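Local coordinates for protein sifA (Salmonella typhimurium, PDB 3CXB) that is required for endosomal tubulation and for forming Salmonella-induced filaments in host cells, and interacts with host PLEKHM2, at residues E52-E57 with F119-M124; E63-I68 with I112-D117; M144-K149 with A288-A293; G183-E188 with E259-E264; A199-T204 with A301-D306. All blocks are in the same frame, centred on the assembly; numbering follows the deposited sequence.

Contact 1. Residues E52-E57 with F119-M124; sequences EMLFAE and FSCEVM
Cys121 receives two side chains from the last turn of helix 42-54, Met53 and Leu54, and their methyl groups converge on its sulfur. Met53 CE lies 3.3 Å from Cys121 SG, and Leu54 CD2 lies 3.4 Å from Cys121 SG. Met53 reaches the strand because its chain runs extended through chi1 and chi2 (177° and -177°) and bends only at the last torsion, which brings CE to the thiol. The other branch of Leu54 meets the next inward-facing residue tip to tip, with Leu54 CD1 3.5 Å from Val123 CG2. Alternation along strand 118-123 accounts for this pairing: Cys121 and Val123 point at the helix, whereas Glu122 between them points away. Leu110, Ile112 and Phe129 from the adjoining strands also touch Cys121, so Met53, Cys121 and Val123 are buried here and the packing is chiefly apolar; Leu54 remains partly exposed.

The other side is looser. Phe55, where the chain leaves helical backbone angles, comes no nearer than 5.2 Å, from Phe55 CZ to Val123 CG2, and instead stacks with Trp27. Ala56 and Glu57 continue outward and are exposed. Glu52 takes no part and forms a salt bridge with Arg64. The pattern is that of a helix end packed by its apolar side chains onto one face of an antiparallel beta-sheet.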
# COMPACT_ATOMS: atom_id res chain seq x y z
N GLU A 52 -5.62 3.68 17.76
CA GLU A 52 -4.32 3.55 17.11
C GLU A 52 -4.02 4.79 16.26
O GLU A 52 -2.87 5.25 16.17
CB GLU A 52 -4.28 2.32 16.20
CG GLU A 52 -3.00 2.24 15.36
CD GLU A 52 -3.01 1.10 14.36
OE1 GLU A 52 -2.08 0.98 13.55
OE2 GLU A 52 -3.97 0.32 14.38
N MET A 53 -5.06 5.33 15.66
CA MET A 53 -4.91 6.45 14.76
C MET A 53 -4.62 7.79 15.36
O MET A 53 -3.81 8.54 14.83
CB MET A 53 -6.15 6.60 13.88
CG MET A 53 -6.10 7.80 12.96
SD MET A 53 -7.61 7.97 12.03
CE MET A 53 -7.98 9.66 12.27
N LEU A 54 -5.26 8.10 16.47
CA LEU A 54 -5.06 9.41 17.04
C LEU A 54 -4.72 9.46 18.50
O LEU A 54 -4.29 10.49 18.97
CB LEU A 54 -6.31 10.27 16.83
CG LEU A 54 -6.83 10.39 15.41
CD1 LEU A 54 -8.34 10.58 15.46
CD2 LEU A 54 -6.15 11.56 14.71
N PHE A 55 -4.90 8.36 19.22
CA PHE A 55 -4.62 8.43 20.64
C PHE A 55 -3.69 7.37 21.19
O PHE A 55 -3.88 6.91 22.31
CB PHE A 55 -5.93 8.41 21.43
CG PHE A 55 -7.03 9.23 20.80
CD1 PHE A 55 -7.93 8.65 19.90
CD2 PHE A 55 -7.16 10.59 21.08
CE1 PHE A 55 -8.94 9.41 19.29
CE2 PHE A 55 -8.17 11.36 20.47
CZ PHE A 55 -9.06 10.76 19.57
N ALA A 56 -2.68 7.00 20.41
CA ALA A 56 -1.71 6.00 20.87
C ALA A 56 -0.41 6.69 21.25
O ALA A 56 -0.34 7.92 21.25
CB ALA A 56 -1.44 4.98 19.78
N GLU A 57 0.62 5.91 21.55
CA GLU A 57 1.90 6.48 21.96
C GLU A 57 2.50 7.34 20.86
O GLU A 57 3.29 8.25 21.12
CB GLU A 57 2.88 5.38 22.37
CG GLU A 57 4.00 5.88 23.30
CD GLU A 57 5.03 4.81 23.64
OE1 GLU A 57 5.84 5.05 24.56
OE2 GLU A 57 5.04 3.74 23.00
N PHE A 119 1.57 14.93 6.19
CA PHE A 119 0.19 14.51 6.23
C PHE A 119 -0.34 14.91 7.59
O PHE A 119 0.39 14.87 8.59
CB PHE A 119 0.09 13.01 5.99
CG PHE A 119 0.93 12.19 6.90
CD1 PHE A 119 0.44 11.75 8.12
CD2 PHE A 119 2.20 11.77 6.50
CE1 PHE A 119 1.19 10.90 8.95
CE2 PHE A 119 2.95 10.93 7.32
CZ PHE A 119 2.44 10.49 8.56
N SER A 120 -1.59 15.34 7.64
CA SER A 120 -2.19 15.78 8.88
C SER A 120 -3.54 15.16 9.12
O SER A 120 -4.10 14.51 8.24
CB SER A 120 -2.33 17.30 8.87
OG SER A 120 -2.91 17.73 7.65
N CYS A 121 -4.08 15.38 10.31
CA CYS A 121 -5.38 14.86 10.64
C CYS A 121 -6.08 15.80 11.60
O CYS A 121 -5.48 16.25 12.58
CB CYS A 121 -5.26 13.48 11.28
SG CYS A 121 -6.88 12.72 11.60
N GLU A 122 -7.35 16.09 11.32
CA GLU A 122 -8.17 16.95 12.17
C GLU A 122 -9.34 16.16 12.76
O GLU A 122 -9.88 15.25 12.12
CB GLU A 122 -8.69 18.15 11.39
CG GLU A 122 -7.60 19.12 10.97
CD GLU A 122 -8.11 20.22 10.08
OE1 GLU A 122 -8.97 21.02 10.53
OE2 GLU A 122 -7.65 20.28 8.92
N VAL A 123 -9.72 16.48 13.99
CA VAL A 123 -10.80 15.78 14.66
C VAL A 123 -11.79 16.81 15.13
O VAL A 123 -11.52 17.54 16.09
CB VAL A 123 -10.32 15.01 15.89
CG1 VAL A 123 -11.51 14.39 16.59
CG2 VAL A 123 -9.33 13.93 15.48
N MET A 124 -12.94 16.86 14.46
CA MET A 124 -14.00 17.82 14.78
C MET A 124 -13.53 19.22 14.46
O MET A 124 -14.05 20.20 14.98
CB MET A 124 -14.39 17.73 16.26
CG MET A 124 -14.90 16.35 16.73
SD MET A 124 -16.18 15.64 15.65
CE MET A 124 -17.39 16.99 15.70

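Contact 2. Residues E63-I68 with I112-D117; sequences ERLTEI and ITQNTD
Leu65 and Ile112 set the register, their CA atoms 8.5 Å apart, where the axis of helix 63-68 passes 10.5 Å from that of strand 112-114, the two running at 142° to each other. The two side chains reach toward one another end to end, and Leu65 CD1 rests 3.7 Å from Ile112 CG2. Gln114, extended beyond CG, slides past Leu65 in the opposite sense and crosses Thr66 at about a right angle, placing Gln114 NE2 3.2 Å from Thr66 CG2. It is the methyl that faces the amide because chi1 of 72° sets Thr66 OG1 between its own N and carbonyl carbon. From there Thr66 OG1 donates to Glu63 O at 2.8 Å, on a carbonyl lone pair, and also pairs with Tyr158 OH. Around this core, Ile68 packs on helix 42-54, Arg64 is shared among Glu52, Glu67 and Glu71, and strand 96-101 flanks the 112-114 strand through Leu98 and Ile96.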
# COMPACT_ATOMS: atom_id res chain seq x y z
N GLU A 63 0.93 5.52 5.29
CA GLU A 63 0.32 4.35 4.69
C GLU A 63 -0.66 3.74 5.68
O GLU A 63 -1.81 3.48 5.33
CB GLU A 63 1.39 3.34 4.28
CG GLU A 63 0.86 2.07 3.61
CD GLU A 63 0.19 2.29 2.25
OE1 GLU A 63 0.37 1.44 1.34
OE2 GLU A 63 -0.55 3.30 2.08
N ARG A 64 -0.22 3.54 6.92
CA ARG A 64 -1.09 2.96 7.94
C ARG A 64 -2.29 3.88 8.20
O ARG A 64 -3.39 3.43 8.57
CB ARG A 64 -0.30 2.72 9.22
CG ARG A 64 -1.10 2.15 10.38
CD ARG A 64 -1.75 0.83 10.02
NE ARG A 64 -2.61 0.33 11.09
CZ ARG A 64 -3.64 -0.47 10.89
NH1 ARG A 64 -4.38 -0.89 11.92
NH2 ARG A 64 -3.95 -0.85 9.66
N LEU A 65 -2.08 5.18 8.00
CA LEU A 65 -3.15 6.16 8.16
C LEU A 65 -4.25 5.83 7.16
O LEU A 65 -5.41 5.68 7.56
CB LEU A 65 -2.66 7.58 7.84
CG LEU A 65 -3.27 8.71 8.68
CD1 LEU A 65 -2.87 10.02 8.09
CD2 LEU A 65 -4.75 8.61 8.77
N THR A 66 -3.91 5.73 5.88
CA THR A 66 -4.94 5.43 4.88
C THR A 66 -5.64 4.10 5.13
O THR A 66 -6.86 4.01 4.95
CB THR A 66 -4.38 5.41 3.45
OG1 THR A 66 -3.57 4.24 3.27
CG2 THR A 66 -3.53 6.66 3.19
N GLU A 67 -4.89 3.08 5.56
CA GLU A 67 -5.54 1.80 5.80
C GLU A 67 -6.64 1.93 6.83
O GLU A 67 -7.78 1.50 6.61
CB GLU A 67 -4.55 0.74 6.33
CG GLU A 67 -3.51 0.23 5.36
CD GLU A 67 -2.53 -0.70 6.03
OE1 GLU A 67 -1.65 -1.25 5.32
OE2 GLU A 67 -2.64 -0.89 7.27
N ILE A 68 -6.29 2.52 7.96
CA ILE A 68 -7.22 2.65 9.06
C ILE A 68 -8.49 3.32 8.64
O ILE A 68 -9.58 2.99 9.12
CB ILE A 68 -6.61 3.41 10.24
CG1 ILE A 68 -5.33 2.70 10.70
CG2 ILE A 68 -7.60 3.46 11.39
CD1 ILE A 68 -4.51 3.48 11.75
N ILE A 112 -8.33 14.09 6.92
CA ILE A 112 -6.96 13.61 6.75
C ILE A 112 -6.45 14.16 5.44
O ILE A 112 -7.04 13.90 4.38
CB ILE A 112 -6.89 12.07 6.64
CG1 ILE A 112 -7.19 11.41 7.99
CG2 ILE A 112 -5.51 11.66 6.16
CD1 ILE A 112 -7.35 9.88 7.90
N THR A 113 -5.37 14.93 5.48
CA THR A 113 -4.85 15.45 4.22
C THR A 113 -3.46 14.88 4.06
O THR A 113 -2.76 14.64 5.04
CB THR A 113 -4.80 16.98 4.24
OG1 THR A 113 -3.79 17.40 5.16
CG2 THR A 113 -6.16 17.56 4.69
N GLN A 114 -3.08 14.62 2.81
CA GLN A 114 -1.76 14.07 2.55
C GLN A 114 -1.17 14.82 1.37
O GLN A 114 -1.66 14.75 0.25
CB GLN A 114 -1.82 12.56 2.25
CG GLN A 114 -2.74 11.77 3.18
CD GLN A 114 -2.49 10.27 3.13
OE1 GLN A 114 -2.01 9.71 2.12
NE2 GLN A 114 -2.83 9.59 4.21
N ASN A 115 -0.11 15.55 1.66
CA ASN A 115 0.59 16.32 0.67
C ASN A 115 1.81 15.53 0.24
O ASN A 115 1.91 14.34 0.53
CB ASN A 115 1.00 17.66 1.28
CG ASN A 115 -0.18 18.41 1.85
OD1 ASN A 115 -1.08 18.82 1.12
ND2 ASN A 115 -0.19 18.59 3.16
N THR A 116 2.73 16.19 -0.43
CA THR A 116 3.95 15.55 -0.92
C THR A 116 4.97 15.13 0.12
O THR A 116 5.67 14.14 -0.06
CB THR A 116 4.67 16.47 -1.91
OG1 THR A 116 4.84 17.76 -1.30
CG2 THR A 116 3.86 16.61 -3.19
N ASP A 117 5.05 15.88 1.21
CA ASP A 117 6.03 15.59 2.26
C ASP A 117 5.47 15.40 3.66
O ASP A 117 6.18 14.94 4.55
CB ASP A 117 7.07 16.70 2.30
CG ASP A 117 8.44 16.19 2.03
OD1 ASP A 117 9.35 17.03 1.89
OD2 ASP A 117 8.60 14.95 1.95

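Contact 3. Residues M144-K149 with A288-A293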
# COMPACT_ATOMS: atom_id res chain seq x y z
N MET A 144 18.97 11.48 -6.58
CA MET A 144 17.72 11.26 -7.29
C MET A 144 16.53 11.12 -6.35
O MET A 144 16.60 10.38 -5.36
CB MET A 144 17.83 10.01 -8.17
CG MET A 144 16.60 9.74 -9.00
SD MET A 144 16.27 11.05 -10.18
CE MET A 144 17.03 10.37 -11.67
N THR A 145 15.45 11.83 -6.65
CA THR A 145 14.25 11.76 -5.84
C THR A 145 13.10 11.35 -6.73
O THR A 145 13.09 11.68 -7.92
CB THR A 145 13.90 13.11 -5.20
OG1 THR A 145 15.01 13.58 -4.44
CG2 THR A 145 12.70 12.97 -4.27
N ALA A 146 12.13 10.65 -6.16
CA ALA A 146 10.97 10.19 -6.91
C ALA A 146 9.84 9.87 -5.95
O ALA A 146 10.02 9.08 -5.02
CB ALA A 146 11.33 8.96 -7.71
N MET A 147 8.68 10.47 -6.16
CA MET A 147 7.54 10.21 -5.30
C MET A 147 6.40 9.67 -6.15
O MET A 147 6.49 9.61 -7.38
CB MET A 147 7.07 11.49 -4.62
CG MET A 147 6.48 12.46 -5.61
SD MET A 147 5.26 13.56 -4.89
CE MET A 147 6.31 15.08 -4.71
N ILE A 148 5.32 9.28 -5.49
CA ILE A 148 4.17 8.75 -6.18
C ILE A 148 2.93 9.42 -5.65
O ILE A 148 2.60 9.27 -4.47
CB ILE A 148 4.00 7.23 -5.94
CG1 ILE A 148 5.18 6.46 -6.51
CG2 ILE A 148 2.73 6.74 -6.62
CD1 ILE A 148 5.08 4.97 -6.25
N LYS A 149 2.25 10.17 -6.52
CA LYS A 149 1.01 10.82 -6.14
C LYS A 149 -0.10 9.80 -6.37
O LYS A 149 0.13 8.76 -7.00
CB LYS A 149 0.79 12.08 -6.98
CG LYS A 149 1.78 13.18 -6.63
CD LYS A 149 1.61 14.42 -7.49
CE LYS A 149 2.72 15.44 -7.21
NZ LYS A 149 2.67 16.64 -8.10
N ALA A 288 14.19 -0.65 -12.47
CA ALA A 288 13.71 -1.87 -11.82
C ALA A 288 13.18 -1.54 -10.43
O ALA A 288 12.29 -2.22 -9.90
CB ALA A 288 14.83 -2.88 -11.73
N GLU A 289 13.72 -0.49 -9.83
CA GLU A 289 13.29 -0.08 -8.51
C GLU A 289 11.96 0.65 -8.63
O GLU A 289 11.01 0.32 -7.92
CB GLU A 289 14.35 0.80 -7.88
CG GLU A 289 14.03 1.21 -6.46
CD GLU A 289 15.28 1.29 -5.59
OE1 GLU A 289 15.19 1.85 -4.47
OE2 GLU A 289 16.34 0.78 -6.01
N ILE A 290 11.90 1.62 -9.54
CA ILE A 290 10.67 2.38 -9.77
C ILE A 290 9.52 1.39 -9.89
O ILE A 290 8.55 1.43 -9.14
CB ILE A 290 10.71 3.16 -11.11
CG1 ILE A 290 11.93 4.08 -11.17
CG2 ILE A 290 9.40 3.92 -11.30
CD1 ILE A 290 11.78 5.40 -10.42
N VAL A 291 9.67 0.49 -10.86
CA VAL A 291 8.66 -0.52 -11.13
C VAL A 291 8.22 -1.23 -9.87
O VAL A 291 7.03 -1.28 -9.56
CB VAL A 291 9.17 -1.59 -12.13
CG1 VAL A 291 8.09 -2.65 -12.35
CG2 VAL A 291 9.54 -0.94 -13.44
N GLU A 292 9.19 -1.77 -9.13
CA GLU A 292 8.88 -2.50 -7.91
C GLU A 292 8.13 -1.67 -6.87
O GLU A 292 7.25 -2.19 -6.16
CB GLU A 292 10.16 -3.08 -7.30
CG GLU A 292 9.89 -3.95 -6.08
CD GLU A 292 11.15 -4.51 -5.45
OE1 GLU A 292 11.99 -5.07 -6.20
OE2 GLU A 292 11.30 -4.41 -4.21
N ALA A 293 8.46 -0.39 -6.77
CA ALA A 293 7.79 0.47 -5.80
C ALA A 293 6.34 0.66 -6.20
O ALA A 293 5.44 0.50 -5.37
CB ALA A 293 8.48 1.81 -5.71
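Ala146 and Ile148 on strand 145-153 face Ile290 and Ala293 on helix 283-303, so the long helix packs against an edge strand of the three-stranded antiparallel sheet. The contact between the segments is apolar and light, burying 90 Å² in total. The CA atoms of Ala146 and Ile290 are 8.3 Å apart and those of Ile148 and Ala293 9.0 Å, consistent with a helix laid over a strand, each isoleucine lying opposite an alanine. Ile148 extends its longer branch (chi2 178°) toward the helix backbone, and the same residue touches Ile294 and Gln297 farther along. Val291 belongs to another side of the helix, where it packs on Val262, Lys263 and Leu266.

Hydrogen bonds lie within the helix or lead from the strand to other parts. The strand pairs with 158-167, Met147 with Cys165 and Lys149 with Ser162 and Thr163, while Ala146 N is bonded to Asp136 OD2. In the helix, Ala293 N donates to Glu289 O at 2.9 Å, holding Ala293 in a regular turn. The methyl ends finish the account: Ala146 CB and Ile290 CD1 lie 4.5 Å apart, and Ile148 CD1 stands 4.5 Å from the carbonyl carbon, Ala293 C.

Contact 4. Residues G183-E188 with E259-E264; sequences GYLYTE and EKMVKE
Tyr184 and Met261 form a Met-aromatic contact between two helices, 183-187 and 259-264, whose directions differ by 123° and whose axes come within 11.8 Å. The first shell includes a CH-pi contact: Met261 CG sits over one face of the Tyr184 ring, 3.7 Å from the ring centroid and 23° off its normal. The sulfur follows more obliquely, Met261 SD being 4.9 Å from the Tyr184 ring centroid. The two side chains slide past each other in opposite directions, and the bend at the last methionine torsion (chi3 102°) carries Met261 CE back to the base of the tyrosine, 3.3 Å from Tyr184 CB. Met261 CE also meets Leu185 CD1 at 3.3 Å, with the leucine crossing the methionine nearly at right angles.

At the far end of the ring, Tyr184 OH lies 3.3 Å from Glu264 CB, an oblique packing contact. One shell out, Ile155 and Val156 back Leu185, while Met261 also touches Ile181. Val262 points away from 183-188 and packs on Val291, Ile294 and Ser295 of helix 283-303. The carboxylate of Glu264 is held within its own helix, one turn from its partner: Lys260 NZ to Glu264 OE2 is a salt bridge of 3.0 Å.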
# COMPACT_ATOMS: atom_id res chain seq x y z
N GLY A 183 -6.85 1.15 -15.73
CA GLY A 183 -7.55 0.63 -16.89
C GLY A 183 -7.45 -0.88 -16.99
O GLY A 183 -8.45 -1.56 -17.19
N TYR A 184 -6.24 -1.41 -16.84
CA TYR A 184 -6.03 -2.86 -16.91
C TYR A 184 -7.00 -3.59 -16.01
O TYR A 184 -7.29 -4.75 -16.22
CB TYR A 184 -4.60 -3.21 -16.50
CG TYR A 184 -3.55 -2.80 -17.51
CD1 TYR A 184 -3.34 -3.56 -18.66
CD2 TYR A 184 -2.77 -1.67 -17.32
CE1 TYR A 184 -2.37 -3.19 -19.61
CE2 TYR A 184 -1.80 -1.29 -18.26
CZ TYR A 184 -1.61 -2.05 -19.39
OH TYR A 184 -0.63 -1.66 -20.29
N LEU A 185 -7.50 -2.90 -14.99
CA LEU A 185 -8.44 -3.51 -14.05
C LEU A 185 -9.87 -3.33 -14.54
O LEU A 185 -10.75 -4.15 -14.26
CB LEU A 185 -8.30 -2.89 -12.66
CG LEU A 185 -7.03 -3.17 -11.84
CD1 LEU A 185 -5.84 -2.52 -12.51
CD2 LEU A 185 -7.20 -2.61 -10.45
N TYR A 186 -10.11 -2.23 -15.25
CA TYR A 186 -11.43 -1.95 -15.78
C TYR A 186 -11.68 -2.83 -17.00
O TYR A 186 -12.81 -3.24 -17.27
CB TYR A 186 -11.56 -0.47 -16.13
CG TYR A 186 -12.23 0.34 -15.05
CD1 TYR A 186 -13.56 0.09 -14.71
CD2 TYR A 186 -11.56 1.36 -14.40
CE1 TYR A 186 -14.20 0.84 -13.73
CE2 TYR A 186 -12.19 2.13 -13.42
CZ TYR A 186 -13.51 1.86 -13.09
OH TYR A 186 -14.15 2.60 -12.12
N THR A 187 -10.61 -3.11 -17.73
CA THR A 187 -10.70 -3.95 -18.92
C THR A 187 -10.92 -5.39 -18.46
O THR A 187 -11.56 -6.18 -19.15
CB THR A 187 -9.42 -3.85 -19.77
OG1 THR A 187 -9.59 -4.60 -20.98
CG2 THR A 187 -8.23 -4.38 -19.00
N GLU A 188 -10.39 -5.71 -17.28
CA GLU A 188 -10.53 -7.05 -16.70
C GLU A 188 -11.83 -7.09 -15.91
O GLU A 188 -12.29 -8.15 -15.48
CB GLU A 188 -9.35 -7.34 -15.77
CG GLU A 188 -8.06 -7.69 -16.48
CD GLU A 188 -7.93 -9.17 -16.74
OE1 GLU A 188 -6.94 -9.58 -17.39
OE2 GLU A 188 -8.82 -9.93 -16.28
N GLU A 259 3.55 -6.14 -12.67
CA GLU A 259 4.84 -5.63 -13.11
C GLU A 259 4.81 -5.31 -14.59
O GLU A 259 5.12 -4.19 -14.99
CB GLU A 259 5.94 -6.65 -12.84
CG GLU A 259 6.17 -6.91 -11.37
CD GLU A 259 7.37 -7.80 -11.12
OE1 GLU A 259 7.63 -8.13 -9.94
OE2 GLU A 259 8.05 -8.16 -12.11
N LYS A 260 4.44 -6.29 -15.40
CA LYS A 260 4.38 -6.10 -16.84
C LYS A 260 3.36 -4.99 -17.09
O LYS A 260 3.51 -4.17 -18.00
CB LYS A 260 3.95 -7.41 -17.51
CG LYS A 260 4.24 -7.51 -19.00
CD LYS A 260 3.27 -6.69 -19.83
CE LYS A 260 3.49 -6.91 -21.32
NZ LYS A 260 2.50 -6.15 -22.12
N MET A 261 2.34 -4.98 -16.26
CA MET A 261 1.28 -3.99 -16.34
C MET A 261 1.85 -2.58 -16.23
O MET A 261 1.52 -1.71 -17.03
CB MET A 261 0.29 -4.23 -15.21
CG MET A 261 -1.13 -4.35 -15.65
SD MET A 261 -2.15 -5.11 -14.38
CE MET A 261 -2.98 -3.63 -13.71
N VAL A 262 2.71 -2.37 -15.24
CA VAL A 262 3.31 -1.06 -15.01
C VAL A 262 4.46 -0.75 -15.96
O VAL A 262 4.63 0.39 -16.38
CB VAL A 262 3.81 -0.91 -13.55
CG1 VAL A 262 4.74 -2.05 -13.20
CG2 VAL A 262 4.53 0.42 -13.38
N LYS A 263 5.26 -1.77 -16.28
CA LYS A 263 6.38 -1.59 -17.20
C LYS A 263 5.84 -0.97 -18.49
O LYS A 263 6.51 -0.16 -19.13
CB LYS A 263 7.04 -2.94 -17.49
CG LYS A 263 7.59 -3.63 -16.26
CD LYS A 263 8.09 -5.03 -16.58
CE LYS A 263 8.71 -5.71 -15.36
NZ LYS A 263 9.28 -7.06 -15.67
N GLU A 264 4.61 -1.35 -18.83
CA GLU A 264 3.92 -0.87 -20.03
C GLU A 264 3.59 0.61 -19.95
O GLU A 264 4.15 1.42 -20.69
CB GLU A 264 2.62 -1.64 -20.22
CG GLU A 264 2.79 -3.04 -20.75
CD GLU A 264 2.83 -3.08 -22.26
OE1 GLU A 264 1.87 -2.58 -22.89
OE2 GLU A 264 3.82 -3.60 -22.82

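Contact 5. Residues A199-T204 with A301-D306; sequences AQEKAT and AIFRID
Lys202 and Phe303 cross obliquely, the lysine CB, CG and CD passing the CD2-CE2 side of the phenyl ring. Lys202 CB is 3.3 Å from Phe303 CE2, and farther out Lys202 CD is 3.7 Å from Phe303 CD2. A fully extended chain, with CG anti to the backbone N (chi1 -177°), brings Lys202 CE to within 4.3 Å of Ile305 CD1. Glu201 starts toward the same ring, with Glu201 CB 4.1 Å from Phe303 CZ. The bend at chi2 then leads its carboxylate away.

Phe303 is also held from its own helix: Ile302 CG2 sits over one face near the rim, and the Phe299 ring meets it with planes about 30° apart. Just beyond, Arg304 takes positive phi as the helix stops, and its guanidinium turns back so that Arg304 NH1 donates almost straight to Ala301 O (2.8 Å, 170°). Asp306 then N-caps helix 307-324. Glu201 is the closing glutamate of the WxxxE signature, which in related bacterial effectors has a structural role; its place on helix 197-220, reaching the start of helix 258-267 through a weak hydrogen bond to Ile258 N, is consistent with that.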
# COMPACT_ATOMS: atom_id res chain seq x y z
N ALA A 199 -6.78 -13.97 -7.66
CA ALA A 199 -6.32 -15.17 -7.00
C ALA A 199 -4.96 -15.57 -7.57
O ALA A 199 -4.12 -16.13 -6.86
CB ALA A 199 -7.33 -16.29 -7.20
N GLN A 200 -4.76 -15.26 -8.84
CA GLN A 200 -3.51 -15.59 -9.51
C GLN A 200 -2.40 -14.65 -9.05
O GLN A 200 -1.42 -15.09 -8.44
CB GLN A 200 -3.69 -15.46 -11.03
CG GLN A 200 -2.46 -15.86 -11.84
CD GLN A 200 -2.03 -17.30 -11.61
OE1 GLN A 200 -2.80 -18.24 -11.83
NE2 GLN A 200 -0.79 -17.49 -11.17
N GLU A 201 -2.58 -13.37 -9.35
CA GLU A 201 -1.62 -12.33 -9.00
C GLU A 201 -1.23 -12.42 -7.53
O GLU A 201 -0.06 -12.34 -7.18
CB GLU A 201 -2.23 -10.96 -9.31
CG GLU A 201 -1.28 -9.77 -9.21
CD GLU A 201 -0.11 -9.87 -10.15
OE1 GLU A 201 -0.32 -10.20 -11.33
OE2 GLU A 201 1.04 -9.60 -9.71
N LYS A 202 -2.21 -12.62 -6.67
CA LYS A 202 -1.95 -12.72 -5.26
C LYS A 202 -0.93 -13.81 -4.93
O LYS A 202 -0.02 -13.59 -4.15
CB LYS A 202 -3.25 -12.97 -4.50
CG LYS A 202 -3.10 -13.01 -2.98
CD LYS A 202 -4.46 -13.10 -2.32
CE LYS A 202 -4.37 -13.20 -0.81
NZ LYS A 202 -5.74 -13.32 -0.21
N ALA A 203 -1.07 -14.99 -5.53
CA ALA A 203 -0.12 -16.06 -5.24
C ALA A 203 1.21 -15.81 -5.93
O ALA A 203 2.25 -15.84 -5.29
CB ALA A 203 -0.69 -17.41 -5.67
N THR A 204 1.16 -15.55 -7.23
CA THR A 204 2.36 -15.31 -8.02
C THR A 204 3.27 -14.25 -7.42
O THR A 204 4.44 -14.50 -7.12
CB THR A 204 2.00 -14.86 -9.45
OG1 THR A 204 1.31 -15.92 -10.12
CG2 THR A 204 3.27 -14.50 -10.24
N ALA A 301 -2.78 -1.80 -2.78
CA ALA A 301 -4.05 -1.10 -2.99
C ALA A 301 -5.14 -2.14 -3.21
O ALA A 301 -6.27 -2.00 -2.71
CB ALA A 301 -3.92 -0.20 -4.19
N ILE A 302 -4.79 -3.20 -3.94
CA ILE A 302 -5.76 -4.25 -4.25
C ILE A 302 -6.01 -5.25 -3.14
O ILE A 302 -7.14 -5.41 -2.68
CB ILE A 302 -5.34 -5.04 -5.52
CG1 ILE A 302 -5.36 -4.11 -6.73
CG2 ILE A 302 -6.28 -6.23 -5.74
CD1 ILE A 302 -4.58 -4.66 -7.88
N PHE A 303 -4.96 -5.92 -2.70
CA PHE A 303 -5.11 -6.94 -1.67
C PHE A 303 -5.04 -6.43 -0.24
O PHE A 303 -5.34 -7.17 0.71
CB PHE A 303 -4.07 -8.05 -1.87
CG PHE A 303 -4.02 -8.58 -3.28
CD1 PHE A 303 -3.30 -7.89 -4.25
CD2 PHE A 303 -4.76 -9.69 -3.65
CE1 PHE A 303 -3.32 -8.30 -5.57
CE2 PHE A 303 -4.78 -10.11 -4.96
CZ PHE A 303 -4.07 -9.41 -5.93
N ARG A 304 -4.65 -5.17 -0.08
CA ARG A 304 -4.52 -4.57 1.24
C ARG A 304 -3.57 -5.41 2.09
O ARG A 304 -3.87 -5.77 3.23
CB ARG A 304 -5.86 -4.46 1.95
CG ARG A 304 -5.95 -3.24 2.85
CD ARG A 304 -5.59 -1.94 2.08
NE ARG A 304 -6.27 -1.82 0.78
CZ ARG A 304 -7.58 -1.66 0.63
NH1 ARG A 304 -8.10 -1.59 -0.59
NH2 ARG A 304 -8.38 -1.55 1.68
N ILE A 305 -2.44 -5.73 1.48
CA ILE A 305 -1.37 -6.51 2.08
C ILE A 305 -0.09 -5.81 1.69
O ILE A 305 0.04 -5.31 0.57
CB ILE A 305 -1.30 -7.93 1.49
CG1 ILE A 305 -2.53 -8.73 1.91
CG2 ILE A 305 0.01 -8.62 1.92
CD1 ILE A 305 -2.41 -10.19 1.57
N ASP A 306 0.85 -5.76 2.61
CA ASP A 306 2.10 -5.09 2.29
C ASP A 306 3.07 -6.15 1.77
O ASP A 306 3.59 -6.98 2.53
CB ASP A 306 2.64 -4.39 3.56
CG ASP A 306 3.90 -3.59 3.31
OD1 ASP A 306 4.37 -2.93 4.26
OD2 ASP A 306 4.44 -3.61 2.17

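In the fold
From the N terminus, helix 42-54 opens contact 1 and helix 62-75 opens contact 2. Contact 2 closes first, on strand 108-114, so it is nested inside the loop that contact 1 closes on the neighbouring strand 118-123; together they lay two successive helices on the five-stranded sheet. Contact 3 then opens on strand 145-153, its Met147 touching Thr116 of contact 2. Contacts 4 and 5 open in turn on helices 180-187 and 197-220. Helix 258-267 closes contact 4 inside the loop of contact 3, and helix 283-303 closes contact 3 and then contact 5. Contact 5 thus crosses both, joining helix 197-220 to the end of helix 283-303, the helix that contact 3 sets against the three-stranded sheet.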